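Local atomic coordinates of Beta/alpha-amylase (Paenibacillus polymyxa, PDB entry 3VOC), a protein that hydrolyses alpha-1,4-glucosidic linkages in starch-like polysaccharides, its glycosyl hydrolase family 14 beta-amylase domain, the part in this chain, removing maltose units from non-reducing ends. Residues Asp134-Ala145 / Ala263-Phe272; Gly162-Tyr170 / Glu297-Tyr305. All coordinates share one frame; numbering follows the deposited sequence.

Along the chain the four segments come in the order 134-145, 162-170, 263-272, 297-305, so the two contacts cross: each closes a loop of more than a hundred residues, and the loops overlap from 162 to 272. Contact 1 joins helix 127-144, which precedes barrel strand 153-156, to helix 240-268, which precedes strand 275-279. Contact 2 joins the loop leaving strand 153-156 to helix 295-300 and the turn after it, beyond strand 275-279. Contact 1 thus lies on the outer helical layer of the eight-stranded TIM barrel, contact 2 deeper, beside the predicted proton donor. Their centres are about 27 Å apart, and they do not touch.

Contact 1: residues Asp134-Ala145 / Ala263-Phe272; sequences DELYASFAENFA and AAHKNFDSVF. With CA (calcium ion), chain B.
Asp-134 presents both carboxylate oxygens to helix 240-268. The Lys-266 chain, extended as far as CD, bends about CG-CD (chi3 79°), carrying NZ across the carboxylate to a salt bridge: NZ lies 2.8 Å from Asp-134 OD2, on its syn side, and makes a weak second bond to OD1. Asn-267 meets that same OD1 almost end-on, its ND2 2.8 Å from Asp-134 OD1 with the acceptor close to the amide plane. Through its other hydrogen Asn-267 ND2 also bonds Ala-263 O, one helical turn back, at 2.9 Å between N and O, which fixes the amide rotation and turns Asn-267 OD1 onto the methyl group of Ala-138. This polar cluster borders an apolar seam between two neighbouring outer helices of the TIM barrel, whose short axes run nearly parallel, 26° apart with a closest approach of 8.8 Å. Here Tyr-137 is a knob in a hole formed by Ala-263, Ala-264, Asn-267 and Phe-268. With CG anti to its carbonyl carbon, the CD2-CE2 side of the ring is brought against Ala-263 and Ala-264, with Ala-263 C at its edge and Tyr-137 CD2 3.6 Å from Ala-264 N, while Tyr-137 CB rests 3.7 Å from Phe-268 CZ. The Tyr-137 and Phe-268 rings meet obliquely, planes 43° apart. Phe-268 also turns CE1 to the edge of the Phe-140 ring, and Ile-154 and Ile-276 of the barrel strands lie against its side chain. Farther along, Phe-272 reaches in edge first, its CE2 3.4 Å from Phe-144 O and near the ring plane, with CE1 against Ala-141. Val-271 CG1 sits over the centre of one face of Phe-272 and touches Ala-145 CB at 3.7 Å. On helix 127-144, Glu-135 has its CB directed away from the seam and binds the calcium ion through OE1, together with Glu-48, Asp-52, Asn-53, Gln-132 and a water.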
loop_
_atom_site.group_PDB
_atom_site.type_symbol
_atom_site.label_atom_id
_atom_site.label_comp_id
_atom_site.label_asym_id
_atom_site.label_seq_id
_atom_site.Cartn_x
_atom_site.Cartn_y
_atom_site.Cartn_z
ATOM N N ASP A 134 0.800 14.019 -9.807
ATOM C CA ASP A 134 1.385 14.296 -11.133
ATOM C C ASP A 134 2.547 15.296 -11.010
ATOM O O ASP A 134 3.631 15.057 -11.554
ATOM C CB ASP A 134 0.280 14.796 -12.086
ATOM C CG ASP A 134 0.736 14.915 -13.543
ATOM O OD1 ASP A 134 1.728 14.283 -13.952
ATOM O OD2 ASP A 134 0.061 15.645 -14.290
ATOM N N GLU A 135 2.339 16.401 -10.287
ATOM C CA GLU A 135 3.418 17.375 -10.056
ATOM C C GLU A 135 4.604 16.765 -9.307
ATOM O O GLU A 135 5.758 17.067 -9.613
ATOM C CB GLU A 135 2.923 18.577 -9.246
ATOM C CG GLU A 135 1.806 19.387 -9.914
ATOM C CD GLU A 135 1.177 20.385 -8.956
ATOM O OE1 GLU A 135 1.117 20.111 -7.730
ATOM O OE2 GLU A 135 0.729 21.447 -9.430
ATOM N N LEU A 136 4.311 15.934 -8.304
ATOM C CA LEU A 136 5.373 15.329 -7.489
ATOM C C LEU A 136 6.186 14.312 -8.312
ATOM O O LEU A 136 7.426 14.245 -8.208
ATOM C CB LEU A 136 4.766 14.670 -6.238
ATOM C CG LEU A 136 5.713 13.855 -5.345
ATOM C CD1 LEU A 136 6.748 14.781 -4.722
ATOM C CD2 LEU A 136 4.930 13.125 -4.270
ATOM N N TYR A 137 5.497 13.524 -9.135
ATOM C CA TYR A 137 6.183 12.526 -9.970
ATOM C C TYR A 137 7.048 13.237 -11.014
ATOM O O TYR A 137 8.170 12.809 -11.316
ATOM C CB TYR A 137 5.184 11.594 -10.666
ATOM C CG TYR A 137 4.311 10.706 -9.763
ATOM C CD1 TYR A 137 4.600 10.519 -8.416
ATOM C CD2 TYR A 137 3.206 10.037 -10.292
ATOM C CE1 TYR A 137 3.788 9.680 -7.610
ATOM C CE2 TYR A 137 2.396 9.202 -9.506
ATOM C CZ TYR A 137 2.692 9.034 -8.176
ATOM O OH TYR A 137 1.895 8.216 -7.415
ATOM N N ALA A 138 6.512 14.319 -11.569
ATOM C CA ALA A 138 7.241 15.148 -12.529
ATOM C C ALA A 138 8.505 15.693 -11.896
ATOM O O ALA A 138 9.589 15.628 -12.481
ATOM C CB ALA A 138 6.338 16.309 -13.032
ATOM N N SER A 139 8.368 16.233 -10.687
ATOM C CA SER A 139 9.515 16.766 -9.998
ATOM C C SER A 139 10.547 15.681 -9.703
ATOM O O SER A 139 11.748 15.921 -9.863
ATOM C CB SER A 139 9.121 17.478 -8.706
ATOM O OG SER A 139 10.253 18.151 -8.198
ATOM N N PHE A 140 10.090 14.502 -9.270
ATOM C CA PHE A 140 11.027 13.405 -9.001
ATOM C C PHE A 140 11.798 13.027 -10.254
ATOM O O PHE A 140 13.027 12.872 -10.233
ATOM C CB PHE A 140 10.298 12.156 -8.461
ATOM C CG PHE A 140 11.227 11.026 -8.160
ATOM C CD1 PHE A 140 11.999 11.024 -6.993
ATOM C CD2 PHE A 140 11.376 9.986 -9.056
ATOM C CE1 PHE A 140 12.909 9.977 -6.734
ATOM C CE2 PHE A 140 12.280 8.946 -8.807
ATOM C CZ PHE A 140 13.042 8.943 -7.650
ATOM N N ALA A 141 11.065 12.876 -11.354
ATOM C CA ALA A 141 11.646 12.483 -12.622
ATOM C C ALA A 141 12.714 13.489 -13.045
ATOM O O ALA A 141 13.816 13.109 -13.448
ATOM C CB ALA A 141 10.553 12.367 -13.685
ATOM N N GLU A 142 12.381 14.773 -12.929
ATOM C CA GLU A 142 13.293 15.856 -13.283
ATOM C C GLU A 142 14.550 15.873 -12.398
ATOM O O GLU A 142 15.671 16.052 -12.886
ATOM C CB GLU A 142 12.543 17.193 -13.184
ATOM C CG GLU A 142 13.293 18.392 -13.725
ATOM C CD GLU A 142 12.358 19.562 -14.001
ATOM O OE1 GLU A 142 11.894 20.201 -13.023
ATOM O OE2 GLU A 142 12.080 19.830 -15.199
ATOM N N ASN A 143 14.376 15.646 -11.104
ATOM C CA ASN A 143 15.510 15.700 -10.183
ATOM C C ASN A 143 16.387 14.454 -10.147
ATOM O O ASN A 143 17.576 14.528 -9.794
ATOM C CB ASN A 143 15.039 16.050 -8.779
ATOM C CG ASN A 143 14.761 17.528 -8.630
ATOM O OD1 ASN A 143 15.628 18.280 -8.206
ATOM N ND2 ASN A 143 13.565 17.952 -9.010
ATOM N N PHE A 144 15.800 13.319 -10.514
ATOM C CA PHE A 144 16.496 12.048 -10.428
ATOM C C PHE A 144 16.807 11.373 -11.755
ATOM O O PHE A 144 17.314 10.244 -11.768
ATOM C CB PHE A 144 15.761 11.121 -9.460
ATOM C CG PHE A 144 15.920 11.541 -8.026
ATOM C CD1 PHE A 144 16.908 10.978 -7.226
ATOM C CD2 PHE A 144 15.113 12.551 -7.486
ATOM C CE1 PHE A 144 17.066 11.382 -5.902
ATOM C CE2 PHE A 144 15.274 12.958 -6.156
ATOM C CZ PHE A 144 16.245 12.380 -5.374
ATOM N N ALA A 145 16.522 12.066 -12.856
ATOM C CA ALA A 145 16.852 11.601 -14.209
ATOM C C ALA A 145 18.331 11.206 -14.330
ATOM O O ALA A 145 18.655 10.206 -14.972
ATOM C CB ALA A 145 16.489 12.684 -15.251
ATOM N N ALA A 263 -0.347 8.794 -14.223
ATOM C CA ALA A 263 0.569 9.882 -13.927
ATOM C C ALA A 263 2.005 9.376 -13.791
ATOM O O ALA A 263 2.937 10.045 -14.230
ATOM C CB ALA A 263 0.138 10.664 -12.665
ATOM N N ALA A 264 2.191 8.211 -13.182
ATOM C CA ALA A 264 3.549 7.678 -13.020
ATOM C C ALA A 264 4.128 7.307 -14.378
ATOM O O ALA A 264 5.285 7.639 -14.694
ATOM C CB ALA A 264 3.551 6.482 -12.090
ATOM N N HIS A 265 3.326 6.618 -15.186
ATOM C CA HIS A 265 3.767 6.231 -16.523
ATOM C C HIS A 265 4.130 7.446 -17.351
ATOM O O HIS A 265 5.150 7.458 -18.032
ATOM C CB HIS A 265 2.717 5.382 -17.238
ATOM C CG HIS A 265 2.789 3.932 -16.883
ATOM N ND1 HIS A 265 3.813 3.112 -17.313
ATOM C CD2 HIS A 265 1.961 3.149 -16.150
ATOM C CE1 HIS A 265 3.620 1.891 -16.848
ATOM N NE2 HIS A 265 2.508 1.888 -16.135
ATOM N N LYS A 266 3.303 8.478 -17.262
ATOM C CA LYS A 266 3.507 9.672 -18.068
ATOM C C LYS A 266 4.837 10.338 -17.731
ATOM O O LYS A 266 5.576 10.755 -18.630
ATOM C CB LYS A 266 2.353 10.651 -17.870
ATOM C CG LYS A 266 2.477 11.937 -18.710
ATOM C CD LYS A 266 1.339 12.901 -18.397
ATOM C CE LYS A 266 1.603 13.646 -17.097
ATOM N NZ LYS A 266 0.703 14.823 -16.916
ATOM N N ASN A 267 5.141 10.417 -16.439
ATOM C CA ASN A 267 6.360 11.059 -15.970
ATOM C C ASN A 267 7.614 10.191 -15.993
ATOM O O ASN A 267 8.728 10.711 -16.077
ATOM C CB ASN A 267 6.120 11.625 -14.572
ATOM C CG ASN A 267 5.222 12.859 -14.606
ATOM O OD1 ASN A 267 5.605 13.878 -15.154
ATOM N ND2 ASN A 267 4.015 12.747 -14.063
ATOM N N PHE A 268 7.447 8.878 -15.908
ATOM C CA PHE A 268 8.602 7.997 -15.700
ATOM C C PHE A 268 9.018 7.204 -16.918
ATOM O O PHE A 268 10.187 6.838 -17.031
ATOM C CB PHE A 268 8.372 7.006 -14.541
ATOM C CG PHE A 268 8.127 7.656 -13.204
ATOM C CD1 PHE A 268 8.662 8.920 -12.901
ATOM C CD2 PHE A 268 7.390 6.985 -12.228
ATOM C CE1 PHE A 268 8.433 9.522 -11.656
ATOM C CE2 PHE A 268 7.166 7.566 -10.968
ATOM C CZ PHE A 268 7.680 8.833 -10.680
ATOM N N ASP A 269 8.071 6.894 -17.804
ATOM C CA ASP A 269 8.357 5.928 -18.869
ATOM C C ASP A 269 9.408 6.403 -19.856
ATOM O O ASP A 269 10.168 5.590 -20.362
ATOM C CB ASP A 269 7.094 5.494 -19.615
ATOM C CG ASP A 269 6.251 4.515 -18.809
ATOM O OD1 ASP A 269 6.621 4.194 -17.662
ATOM O OD2 ASP A 269 5.198 4.103 -19.307
ATOM N N SER A 270 9.460 7.702 -20.120
ATOM C CA SER A 270 10.473 8.237 -21.049
ATOM C C SER A 270 11.744 8.743 -20.342
ATOM O O SER A 270 12.676 9.198 -20.990
ATOM C CB SER A 270 9.863 9.322 -21.936
ATOM O OG SER A 270 9.497 10.436 -21.148
ATOM N N VAL A 271 11.789 8.650 -19.017
ATOM C CA VAL A 271 12.949 9.096 -18.258
ATOM C C VAL A 271 13.660 7.869 -17.705
ATOM O O VAL A 271 14.862 7.681 -17.927
ATOM C CB VAL A 271 12.537 10.077 -17.128
ATOM C CG1 VAL A 271 13.721 10.405 -16.229
ATOM C CG2 VAL A 271 11.920 11.369 -17.739
ATOM N N PHE A 272 12.907 7.020 -17.010
ATOM C CA PHE A 272 13.450 5.795 -16.434
ATOM C C PHE A 272 13.120 4.566 -17.270
ATOM O O PHE A 272 13.989 3.738 -17.509
ATOM C CB PHE A 272 12.942 5.635 -15.005
ATOM C CG PHE A 272 13.295 6.799 -14.122
ATOM C CD1 PHE A 272 12.310 7.689 -13.696
ATOM C CD2 PHE A 272 14.625 7.037 -13.771
ATOM C CE1 PHE A 272 12.638 8.775 -12.884
ATOM C CE2 PHE A 272 14.968 8.125 -12.970
ATOM C CZ PHE A 272 13.980 8.994 -12.521
HETATM CA CA CA B . 2.286 20.243 -5.814
HETATM O O HOH W 1 3.068 18.041 -5.960
#

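Contact 2: residues Gly162-Tyr170 / Glu297-Tyr305; sequences GELRYPSYY and EQAGGYYDY. With EDO (1,2-ethanediol), chain E.
The ring of Tyr-166 lies edge-on to the end of helix 295-300: its CD2 is 3.7 Å from Gly-301 CA, close to the ring plane, while the ring itself stacks with Tyr-249. Tyr-302 likewise offers an edge, with Leu-164 O near its plane and Arg-165 CB obliquely beside the ring. The guanidinium of Arg-165 carries Tyr-169 CE1 over the centre of one face, and at its edge Arg-165 NE makes a salt bridge with Glu-163 OE1, a 2.8 Å hydrogen bond in the guanidinium plane and straight at 172°. NH1 of Arg-165 adds a bond to Tyr-166 O, and the two bonds fix the rotation of the guanidinium beside Glu-163, the predicted proton donor, whose OE1 is also bonded to Ser-281 OG. Two hydrogen bonds join the segments. Tyr-302 OH donates to Leu-164 O at 2.6 Å, from above the carbonyl plane, and the same hydroxyl is also hydrogen-bonded to Ser-281 N; Tyr-166 N donates to Gly-300 O at 2.9 Å. Gly-301, at positive phi, ends the helix in a Schellman motif, and the absence of a CB lets the Tyr-166 ring come this close. Ser-168, its OG between backbone N and carbonyl carbon (chi1 56°), sets OG 3.3 Å from Gly-300 CA and CB against Ala-299 O. A 1,2-ethanediol, probably from the crystallisation liquor, donates to Tyr-302 O. The contact is buried: Tyr-166 packs on Val-252 and Leu-253 of helix 240-268 and its OH is hydrogen-bonded to Tyr-249 O, Leu-164 and Tyr-302 lie on Leu-308 of helix 305-315, and backbone bonding between Leu-164 and Lys-279 ties the loop to barrel strand 275-279.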
loop_
_atom_site.group_PDB
_atom_site.type_symbol
_atom_site.label_atom_id
_atom_site.label_comp_id
_atom_site.label_asym_id
_atom_site.label_seq_id
_atom_site.Cartn_x
_atom_site.Cartn_y
_atom_site.Cartn_z
ATOM N N GLY A 162 1.481 3.308 2.460
ATOM C CA GLY A 162 1.967 2.913 1.146
ATOM C C GLY A 162 1.165 1.815 0.459
ATOM O O GLY A 162 1.653 1.185 -0.480
ATOM N N GLU A 163 -0.077 1.616 0.897
ATOM C CA GLU A 163 -0.908 0.536 0.395
ATOM C C GLU A 163 -2.168 1.058 -0.256
ATOM O O GLU A 163 -2.769 2.019 0.220
ATOM C CB GLU A 163 -1.271 -0.398 1.554
ATOM C CG GLU A 163 -0.046 -1.068 2.160
ATOM C CD GLU A 163 -0.371 -1.882 3.414
ATOM O OE1 GLU A 163 -1.430 -1.654 4.055
ATOM O OE2 GLU A 163 0.442 -2.768 3.743
ATOM N N LEU A 164 -2.586 0.428 -1.347
ATOM C CA LEU A 164 -3.845 0.815 -1.964
ATOM C C LEU A 164 -4.998 0.265 -1.124
ATOM O O LEU A 164 -5.466 -0.869 -1.332
ATOM C CB LEU A 164 -3.919 0.339 -3.422
ATOM C CG LEU A 164 -5.174 0.670 -4.237
ATOM C CD1 LEU A 164 -5.153 2.123 -4.745
ATOM C CD2 LEU A 164 -5.309 -0.285 -5.420
ATOM N N ARG A 165 -5.452 1.074 -0.171
ATOM C CA ARG A 165 -6.556 0.699 0.709
ATOM C C ARG A 165 -7.101 1.948 1.381
ATOM O O ARG A 165 -6.513 3.032 1.258
ATOM C CB ARG A 165 -6.102 -0.313 1.780
ATOM C CG ARG A 165 -5.036 0.228 2.754
ATOM C CD ARG A 165 -4.939 -0.668 3.982
ATOM N NE ARG A 165 -3.803 -0.339 4.847
ATOM C CZ ARG A 165 -3.845 0.506 5.875
ATOM N NH1 ARG A 165 -4.969 1.175 6.169
ATOM N NH2 ARG A 165 -2.749 0.700 6.608
ATOM N N TYR A 166 -8.220 1.786 2.084
ATOM C CA TYR A 166 -8.741 2.806 2.983
ATOM C C TYR A 166 -8.018 2.730 4.317
ATOM O O TYR A 166 -7.452 1.694 4.625
ATOM C CB TYR A 166 -10.227 2.581 3.212
ATOM C CG TYR A 166 -11.053 2.881 1.980
ATOM C CD1 TYR A 166 -11.472 4.191 1.707
ATOM C CD2 TYR A 166 -11.427 1.862 1.100
ATOM C CE1 TYR A 166 -12.228 4.491 0.581
ATOM C CE2 TYR A 166 -12.182 2.147 -0.046
ATOM C CZ TYR A 166 -12.586 3.471 -0.289
ATOM O OH TYR A 166 -13.354 3.778 -1.395
ATOM N N PRO A 167 -8.043 3.818 5.117
ATOM C CA PRO A 167 -7.406 3.807 6.434
ATOM C C PRO A 167 -8.319 3.131 7.473
ATOM O O PRO A 167 -8.728 3.747 8.466
ATOM C CB PRO A 167 -7.244 5.289 6.745
ATOM C CG PRO A 167 -8.461 5.921 6.092
ATOM C CD PRO A 167 -8.569 5.160 4.776
ATOM N N SER A 168 -8.607 1.863 7.233
ATOM C CA SER A 168 -9.718 1.181 7.886
ATOM C C SER A 168 -9.391 0.709 9.293
ATOM O O SER A 168 -10.301 0.510 10.094
ATOM C CB SER A 168 -10.154 -0.008 7.033
ATOM O OG SER A 168 -9.047 -0.862 6.796
ATOM N N TYR A 169 -8.108 0.503 9.576
ATOM C CA TYR A 169 -7.682 0.104 10.917
ATOM C C TYR A 169 -6.617 1.084 11.428
ATOM O O TYR A 169 -5.565 1.267 10.807
ATOM C CB TYR A 169 -7.228 -1.373 10.946
ATOM C CG TYR A 169 -5.895 -1.653 10.256
ATOM C CD1 TYR A 169 -5.809 -1.859 8.868
ATOM C CD2 TYR A 169 -4.718 -1.710 11.004
ATOM C CE1 TYR A 169 -4.560 -2.105 8.254
ATOM C CE2 TYR A 169 -3.494 -1.959 10.416
ATOM C CZ TYR A 169 -3.416 -2.157 9.049
ATOM O OH TYR A 169 -2.177 -2.403 8.514
ATOM N N TYR A 170 -6.902 1.716 12.565
ATOM C CA TYR A 170 -6.119 2.876 12.997
ATOM C C TYR A 170 -6.202 2.996 14.516
ATOM O O TYR A 170 -7.280 3.294 15.057
ATOM C CB TYR A 170 -6.666 4.135 12.330
ATOM C CG TYR A 170 -5.736 5.336 12.295
ATOM C CD1 TYR A 170 -4.481 5.259 11.689
ATOM C CD2 TYR A 170 -6.148 6.573 12.813
ATOM C CE1 TYR A 170 -3.642 6.370 11.639
ATOM C CE2 TYR A 170 -5.308 7.692 12.772
ATOM C CZ TYR A 170 -4.064 7.584 12.179
ATOM O OH TYR A 170 -3.237 8.686 12.091
ATOM N N GLU A 297 -10.656 -7.200 5.308
ATOM C CA GLU A 297 -10.433 -6.960 3.891
ATOM C C GLU A 297 -11.501 -6.030 3.311
ATOM O O GLU A 297 -11.177 -5.092 2.583
ATOM C CB GLU A 297 -10.440 -8.287 3.135
ATOM C CG GLU A 297 -9.264 -9.192 3.459
ATOM C CD GLU A 297 -9.521 -10.663 3.120
ATOM O OE1 GLU A 297 -9.069 -11.111 2.050
ATOM O OE2 GLU A 297 -10.152 -11.376 3.944
ATOM N N GLN A 298 -12.767 -6.291 3.627
ATOM C CA GLN A 298 -13.861 -5.477 3.096
ATOM C C GLN A 298 -13.783 -4.016 3.576
ATOM O O GLN A 298 -13.928 -3.082 2.763
ATOM C CB GLN A 298 -15.218 -6.124 3.408
ATOM C CG GLN A 298 -15.452 -7.356 2.512
ATOM C CD GLN A 298 -16.623 -8.230 2.901
ATOM O OE1 GLN A 298 -17.443 -7.880 3.745
ATOM N NE2 GLN A 298 -16.700 -9.402 2.270
ATOM N N ALA A 299 -13.515 -3.818 4.870
ATOM C CA ALA A 299 -13.385 -2.451 5.401
ATOM C C ALA A 299 -12.233 -1.705 4.743
ATOM O O ALA A 299 -12.314 -0.493 4.523
ATOM C CB ALA A 299 -13.232 -2.460 6.917
ATOM N N GLY A 300 -11.162 -2.432 4.434
ATOM C CA GLY A 300 -10.014 -1.861 3.749
ATOM C C GLY A 300 -10.274 -1.538 2.285
ATOM O O GLY A 300 -9.496 -0.822 1.660
ATOM N N GLY A 301 -11.356 -2.089 1.736
ATOM C CA GLY A 301 -11.767 -1.773 0.374
ATOM C C GLY A 301 -11.715 -2.962 -0.560
ATOM O O GLY A 301 -11.856 -2.793 -1.764
ATOM N N TYR A 302 -11.508 -4.168 -0.025
ATOM C CA TYR A 302 -11.303 -5.337 -0.888
ATOM C C TYR A 302 -12.531 -6.211 -0.947
ATOM O O TYR A 302 -12.814 -6.990 -0.024
ATOM C CB TYR A 302 -10.084 -6.158 -0.458
ATOM C CG TYR A 302 -8.793 -5.363 -0.397
ATOM C CD1 TYR A 302 -8.630 -4.182 -1.130
ATOM C CD2 TYR A 302 -7.729 -5.799 0.390
ATOM C CE1 TYR A 302 -7.438 -3.449 -1.063
ATOM C CE2 TYR A 302 -6.547 -5.075 0.472
ATOM C CZ TYR A 302 -6.396 -3.910 -0.272
ATOM O OH TYR A 302 -5.199 -3.214 -0.190
ATOM N N TYR A 303 -13.241 -6.089 -2.060
ATOM C CA TYR A 303 -14.473 -6.825 -2.314
ATOM C C TYR A 303 -14.230 -7.978 -3.288
ATOM O O TYR A 303 -14.839 -9.040 -3.171
ATOM C CB TYR A 303 -15.504 -5.825 -2.867
ATOM C CG TYR A 303 -16.723 -6.404 -3.555
ATOM C CD1 TYR A 303 -17.671 -7.147 -2.842
ATOM C CD2 TYR A 303 -16.938 -6.181 -4.920
ATOM C CE1 TYR A 303 -18.803 -7.657 -3.473
ATOM C CE2 TYR A 303 -18.053 -6.691 -5.561
ATOM C CZ TYR A 303 -18.981 -7.423 -4.829
ATOM O OH TYR A 303 -20.078 -7.926 -5.472
ATOM N N ASP A 304 -13.328 -7.770 -4.241
ATOM C CA ASP A 304 -13.153 -8.714 -5.347
ATOM C C ASP A 304 -11.693 -8.625 -5.793
ATOM O O ASP A 304 -11.303 -7.698 -6.522
ATOM C CB ASP A 304 -14.158 -8.365 -6.482
ATOM C CG ASP A 304 -14.014 -9.242 -7.734
ATOM O OD1 ASP A 304 -13.019 -9.980 -7.883
ATOM O OD2 ASP A 304 -14.914 -9.152 -8.605
ATOM N N TYR A 305 -10.883 -9.592 -5.356
ATOM C CA TYR A 305 -9.462 -9.570 -5.697
ATOM C C TYR A 305 -9.232 -9.794 -7.191
ATOM O O TYR A 305 -8.272 -9.266 -7.753
ATOM C CB TYR A 305 -8.691 -10.628 -4.913
ATOM C CG TYR A 305 -8.457 -10.300 -3.463
ATOM C CD1 TYR A 305 -7.791 -9.130 -3.085
ATOM C CD2 TYR A 305 -8.865 -11.177 -2.468
ATOM C CE1 TYR A 305 -7.570 -8.837 -1.750
ATOM C CE2 TYR A 305 -8.646 -10.889 -1.133
ATOM C CZ TYR A 305 -8.001 -9.717 -0.781
ATOM O OH TYR A 305 -7.775 -9.436 0.552
HETATM C C1 EDO E . -12.592 -9.998 0.607
HETATM O O1 EDO E . -13.952 -9.606 0.407
HETATM C C2 EDO E . -12.110 -10.698 -0.650
HETATM O O2 EDO E . -12.684 -12.012 -0.661
#